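Long-range contacts in putative poly(3-hydroxybutyrate) depolymerase LpqC (PDB 3D0K), which is a putative poly(3-hydroxybutyrate) depolymerase, thought to hydrolyse the ester bonds of this polyester or of related substrates: residues A[99-103]-A[149-153]; A[116-122]-A[156-161]. One frame throughout, in Å; residues are numbered along the deposited sequence.

Contacts 1 and 2 have centres about 11 Å apart and share helix 149-160: contact 1 uses its first turn, contact 2 its C-terminal end. Their partners come from the chain that runs from strand 84-89 into the start of helix 122-133. Along the sequence the four segments alternate, 99-103, 116-122, 149-153, 156-161, so both earlier segments pack against the same later helix in the same order. The contacts also touch directly. Tyr-121 OH probably hydrogen-bonds to Asn-102 O at 2.6 Å, and the rings of Phe-153 and Tyr-121 meet edge-to-face. One side of the helix that follows the putative nucleophile elbow thus packs, at both its ends, against this connecting region.

Contact 1 (A[99-103]-A[149-153]); sequences ESYNN and AGGQF. With SO4 (sulfate ion), chain E.
Tyr-101 and Phe-153 make the tightly packed side of this contact. Their ring planes are 29° apart, but with centroids separated by 5.0 Å the rings are slid past each other and barely overlap. The rings come closest at Tyr-101 CE1 and Phe-153 CD2, 3.4 Å, and the Tyr-101 backbone O comes to the edge of the Phe-153 ring, near its plane. With CG anti to the backbone N (chi1 178°) the Tyr-101 ring reaches across to the first turn of the helix, where CE2 lies 3.9 Å from Ala-149 CB and OH only 3.4 Å from Gly-150 CA. That hydroxyl is fixed beyond the contact by hydrogen bonds to His-61 O and Gln-60 OE1.

The turn so covered belongs to a probable nucleophile elbow, the GxSxG of alpha/beta hydrolases, with Gly-146, Ser-148 and Gly-150 as its signature; Ser-148, His-271 and Asp-216 are arranged as a probable Ser-His-Asp triad. Ala-149 directly follows the putative nucleophile, a position whose backbone N-H commonly serves the oxyanion hole in such enzymes.

On the Gln-152 side the fit is looser, and a water links Asn-103 to Gln-152, accepting from Asn-103 ND2 and donating weakly to Gln-152 OE1. That OE1 sits 3.5 Å from Asn-102 CB and accepts a hydrogen bond from Arg-156 NH1. A sulfate ion, probably from the crystallisation liquor, is bound at the helix start: Gln-152 NE2 donates to its O1 at 2.8 Å with an N-H...O angle of 147°. The same O1 lies 3.0 Å from Ala-149 N, and Arg-237 also binds this ion.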
loop_
_atom_site.group_PDB
_atom_site.type_symbol
_atom_site.label_atom_id
_atom_site.label_comp_id
_atom_site.label_asym_id
_atom_site.label_seq_id
_atom_site.Cartn_x
_atom_site.Cartn_y
_atom_site.Cartn_z
ATOM N N GLU A 99 -12.290 4.937 8.103
ATOM C CA GLU A 99 -11.680 6.105 8.751
ATOM C C GLU A 99 -10.300 5.791 9.334
ATOM O O GLU A 99 -9.385 6.634 9.268
ATOM C CB GLU A 99 -12.623 6.731 9.819
ATOM C CG GLU A 99 -13.898 7.364 9.183
ATOM C CD GLU A 99 -15.034 6.340 8.914
ATOM O OE1 GLU A 99 -16.129 6.825 8.561
ATOM O OE2 GLU A 99 -14.878 5.088 9.100
ATOM N N SER A 100 -10.130 4.576 9.888
ATOM C CA SER A 100 -8.905 4.255 10.612
ATOM C C SER A 100 -7.869 3.614 9.725
ATOM O O SER A 100 -6.662 3.698 10.020
ATOM C CB SER A 100 -9.176 3.273 11.775
ATOM O OG SER A 100 -10.232 3.740 12.616
ATOM N N TYR A 101 -8.322 2.885 8.713
ATOM C CA TYR A 101 -7.385 2.159 7.886
ATOM C C TYR A 101 -7.201 2.871 6.522
ATOM O O TYR A 101 -6.212 3.562 6.338
ATOM C CB TYR A 101 -7.817 0.675 7.699
ATOM C CG TYR A 101 -6.861 -0.095 6.770
ATOM C CD1 TYR A 101 -5.487 -0.131 7.043
ATOM C CD2 TYR A 101 -7.348 -0.820 5.663
ATOM C CE1 TYR A 101 -4.618 -0.852 6.227
ATOM C CE2 TYR A 101 -6.458 -1.554 4.802
ATOM C CZ TYR A 101 -5.091 -1.549 5.119
ATOM O OH TYR A 101 -4.222 -2.249 4.291
ATOM N N ASN A 102 -8.141 2.661 5.585
ATOM C CA ASN A 102 -8.131 3.365 4.289
ATOM C C ASN A 102 -7.716 4.861 4.363
ATOM O O ASN A 102 -6.944 5.336 3.512
ATOM C CB ASN A 102 -9.504 3.359 3.583
ATOM C CG ASN A 102 -10.182 2.018 3.493
ATOM O OD1 ASN A 102 -10.893 1.750 2.471
ATOM N ND2 ASN A 102 -10.078 1.201 4.539
ATOM N N ASN A 103 -8.331 5.614 5.285
ATOM C CA ASN A 103 -8.178 7.071 5.397
ATOM C C ASN A 103 -7.114 7.511 6.420
ATOM O O ASN A 103 -6.929 8.732 6.668
ATOM C CB ASN A 103 -9.513 7.776 5.765
ATOM C CG ASN A 103 -10.679 7.453 4.799
ATOM O OD1 ASN A 103 -11.843 7.861 5.049
ATOM N ND2 ASN A 103 -10.398 6.721 3.735
ATOM N N ALA A 149 -8.702 -1.870 -0.356
ATOM C CA ALA A 149 -8.524 -0.872 0.733
ATOM C C ALA A 149 -7.053 -0.574 0.994
ATOM O O ALA A 149 -6.695 0.541 1.397
ATOM C CB ALA A 149 -9.207 -1.310 2.073
ATOM N N GLY A 150 -6.205 -1.582 0.789
ATOM C CA GLY A 150 -4.790 -1.402 1.031
ATOM C C GLY A 150 -4.176 -0.625 -0.155
ATOM O O GLY A 150 -3.177 0.007 0.011
ATOM N N GLY A 151 -4.777 -0.666 -1.356
ATOM C CA GLY A 151 -4.286 0.189 -2.463
ATOM C C GLY A 151 -4.788 1.644 -2.196
ATOM O O GLY A 151 -4.106 2.620 -2.565
ATOM N N GLN A 152 -5.955 1.794 -1.554
ATOM C CA GLN A 152 -6.335 3.148 -1.020
ATOM C C GLN A 152 -5.264 3.643 -0.010
ATOM O O GLN A 152 -4.774 4.760 -0.120
ATOM C CB GLN A 152 -7.673 3.124 -0.356
ATOM C CG GLN A 152 -8.818 2.771 -1.287
ATOM C CD GLN A 152 -10.147 2.933 -0.592
ATOM O OE1 GLN A 152 -10.303 3.834 0.201
ATOM N NE2 GLN A 152 -11.128 2.077 -0.924
ATOM N N PHE A 153 -4.905 2.788 0.948
ATOM C CA PHE A 153 -3.882 3.111 1.958
ATOM C C PHE A 153 -2.556 3.530 1.320
ATOM O O PHE A 153 -1.982 4.552 1.700
ATOM C CB PHE A 153 -3.720 1.855 2.829
ATOM C CG PHE A 153 -2.761 1.974 3.997
ATOM C CD1 PHE A 153 -1.378 1.772 3.814
ATOM C CD2 PHE A 153 -3.254 2.166 5.293
ATOM C CE1 PHE A 153 -0.514 1.828 4.886
ATOM C CE2 PHE A 153 -2.359 2.183 6.395
ATOM C CZ PHE A 153 -1.014 1.995 6.175
HETATM S S SO4 E . -12.183 -1.239 -1.724
HETATM O O1 SO4 E . -10.901 -0.569 -1.947
HETATM O O2 SO4 E . -13.041 -0.274 -1.020
HETATM O O3 SO4 E . -12.880 -1.648 -2.909
HETATM O O4 SO4 E . -12.095 -2.321 -0.765
HETATM O O HOH W 1 -12.337 5.655 2.148
#

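Contact 2 (A[116-122]-A[156-161]); sequences VDGWTYA and RLMSSQ
Tyr-121 lays one face of its ring on the backbone of helix 149-160: Leu-157 N is 3.8 Å above the ring plane over its centre, and Arg-156 C lies nearer the rim. Leu-157 slides past the tyrosine in the opposite direction, CB to CB 3.8 Å, while the Arg-156 side chain runs obliquely across the phenol end, its CB 3.1 Å from Tyr-121 OH. Neither polar end is spent here, since the phenol bonds to Asn-102 O and Arg-156 NE to Thr-178 OG1.

Ser-160 OG meets the edge of the same ring, near its plane, and Ser-160 CB packs 3.5 Å from Trp-119 CZ3. With chi1 at 67° this hydroxyl turns back along the helix and donates to Arg-156 O. It also accepts from Gln-161 NE2 at 3.0 Å. The Gln-161 chain is bent, chi2 -64°, which folds the amide back to Val-116 and Ala-122, with OE1 3.4 Å from Ala-122 CB; NE2 then gives its second hydrogen bond to Val-116 O, 3.1 Å away. Val-116 O lies in the amide plane, whereas the donor stands 38° out of the carbonyl plane, and Trp-119 N reaches the oxygen from its other face.

In the fold, this joins the loop that leads into helix 122-133 to the C-terminal end of helix 149-160, just before the chain runs on to strand 168-172; elsewhere on that helix Met-158, a selenomethionine, packs on Leu-203 of helix 197-205.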
loop_
_atom_site.group_PDB
_atom_site.type_symbol
_atom_site.label_atom_id
_atom_site.label_comp_id
_atom_site.label_asym_id
_atom_site.label_seq_id
_atom_site.Cartn_x
_atom_site.Cartn_y
_atom_site.Cartn_z
ATOM N N VAL A 116 0.645 14.678 10.229
ATOM C CA VAL A 116 0.835 13.542 9.315
ATOM C C VAL A 116 1.702 12.429 9.905
ATOM O O VAL A 116 1.589 11.280 9.492
ATOM C CB VAL A 116 1.371 13.954 7.880
ATOM C CG1 VAL A 116 0.324 14.676 7.085
ATOM C CG2 VAL A 116 2.666 14.749 7.993
ATOM N N ASP A 117 2.563 12.714 10.879
ATOM C CA ASP A 117 3.300 11.570 11.387
ATOM C C ASP A 117 2.510 10.734 12.371
ATOM O O ASP A 117 2.943 9.662 12.777
ATOM C CB ASP A 117 4.708 11.895 11.879
ATOM C CG ASP A 117 4.832 13.226 12.435
ATOM O OD1 ASP A 117 4.189 13.518 13.499
ATOM O OD2 ASP A 117 5.615 13.993 11.806
ATOM N N GLY A 118 1.301 11.189 12.677
ATOM C CA GLY A 118 0.395 10.415 13.514
ATOM C C GLY A 118 -0.577 9.562 12.711
ATOM O O GLY A 118 -1.364 8.790 13.292
ATOM N N TRP A 119 -0.572 9.725 11.393
ATOM C CA TRP A 119 -1.527 8.976 10.560
ATOM C C TRP A 119 -1.118 7.511 10.508
ATOM O O TRP A 119 0.057 7.170 10.714
ATOM C CB TRP A 119 -1.651 9.557 9.131
ATOM C CG TRP A 119 -2.161 10.988 9.045
ATOM C CD1 TRP A 119 -2.356 11.879 10.083
ATOM C CD2 TRP A 119 -2.515 11.676 7.857
ATOM N NE1 TRP A 119 -2.811 13.081 9.587
ATOM C CE2 TRP A 119 -2.931 12.979 8.229
ATOM C CE3 TRP A 119 -2.550 11.311 6.498
ATOM C CZ2 TRP A 119 -3.358 13.916 7.292
ATOM C CZ3 TRP A 119 -2.972 12.264 5.553
ATOM C CH2 TRP A 119 -3.361 13.543 5.960
ATOM N N THR A 120 -2.100 6.636 10.265
ATOM C CA THR A 120 -1.860 5.180 10.198
ATOM C C THR A 120 -0.733 4.905 9.170
ATOM O O THR A 120 0.112 4.019 9.378
ATOM C CB THR A 120 -3.136 4.426 9.772
ATOM O OG1 THR A 120 -4.270 4.969 10.453
ATOM C CG2 THR A 120 -3.012 2.864 10.086
ATOM N N TYR A 121 -0.698 5.690 8.082
ATOM C CA TYR A 121 0.294 5.481 7.000
ATOM C C TYR A 121 1.731 5.562 7.502
ATOM O O TYR A 121 2.616 4.890 6.946
ATOM C CB TYR A 121 0.145 6.533 5.914
ATOM C CG TYR A 121 -1.299 6.697 5.408
ATOM C CD1 TYR A 121 -2.120 5.581 5.237
ATOM C CD2 TYR A 121 -1.815 7.972 5.120
ATOM C CE1 TYR A 121 -3.461 5.737 4.810
ATOM C CE2 TYR A 121 -3.128 8.148 4.670
ATOM C CZ TYR A 121 -3.937 7.016 4.531
ATOM O OH TYR A 121 -5.240 7.211 4.038
ATOM N N ALA A 122 1.965 6.449 8.471
ATOM C CA ALA A 122 3.322 6.756 8.983
ATOM C C ALA A 122 3.965 5.582 9.744
ATOM O O ALA A 122 5.198 5.555 9.973
ATOM C CB ALA A 122 3.272 8.003 9.905
ATOM N N ARG A 156 -2.523 6.968 -0.583
ATOM C CA ARG A 156 -2.740 8.063 0.385
ATOM C C ARG A 156 -1.486 8.190 1.264
ATOM O O ARG A 156 -1.167 9.275 1.695
ATOM C CB ARG A 156 -3.959 7.803 1.244
ATOM C CG ARG A 156 -5.238 7.920 0.388
ATOM C CD ARG A 156 -6.515 7.764 1.177
ATOM N NE ARG A 156 -7.599 7.844 0.170
ATOM C CZ ARG A 156 -8.696 7.095 0.129
ATOM N NH1 ARG A 156 -8.960 6.205 1.080
ATOM N NH2 ARG A 156 -9.572 7.257 -0.871
ATOM N N LEU A 157 -0.800 7.076 1.500
ATOM C CA LEU A 157 0.494 7.091 2.165
ATOM C C LEU A 157 1.471 7.933 1.313
ATOM O O LEU A 157 2.175 8.840 1.816
ATOM C CB LEU A 157 0.983 5.645 2.352
ATOM C CG LEU A 157 2.353 5.434 3.027
ATOM C CD1 LEU A 157 2.449 4.049 3.637
ATOM C CD2 LEU A 157 3.605 5.703 2.119
HETATM N N MSE A 158 1.489 7.648 0.022
HETATM C CA MSE A 158 2.334 8.399 -0.923
HETATM C C MSE A 158 1.978 9.875 -1.012
HETATM O O MSE A 158 2.869 10.690 -1.272
HETATM C CB MSE A 158 2.383 7.728 -2.306
HETATM C CG MSE A 158 3.058 6.297 -2.222
HETATM SE SE MSE A 158 4.831 6.283 -1.406
HETATM C CE MSE A 158 5.687 6.953 -3.047
ATOM N N SER A 159 0.704 10.224 -0.799
ATOM C CA SER A 159 0.273 11.611 -0.811
ATOM C C SER A 159 0.673 12.412 0.424
ATOM O O SER A 159 0.581 13.634 0.427
ATOM C CB SER A 159 -1.258 11.663 -0.884
ATOM O OG SER A 159 -1.715 10.925 -1.997
ATOM N N SER A 160 1.012 11.720 1.498
ATOM C CA SER A 160 1.132 12.364 2.819
ATOM C C SER A 160 2.449 12.120 3.537
ATOM O O SER A 160 2.758 12.850 4.474
ATOM C CB SER A 160 -0.025 11.961 3.736
ATOM O OG SER A 160 0.083 10.573 4.053
ATOM N N GLN A 161 3.251 11.149 3.077
ATOM C CA GLN A 161 4.462 10.701 3.820
ATOM C C GLN A 161 5.757 10.873 3.021
ATOM O O GLN A 161 5.718 10.872 1.783
ATOM C CB GLN A 161 4.330 9.212 4.247
ATOM C CG GLN A 161 2.995 8.879 4.987
ATOM C CD GLN A 161 2.898 9.631 6.318
ATOM O OE1 GLN A 161 3.898 9.704 7.066
ATOM N NE2 GLN A 161 1.726 10.241 6.596
#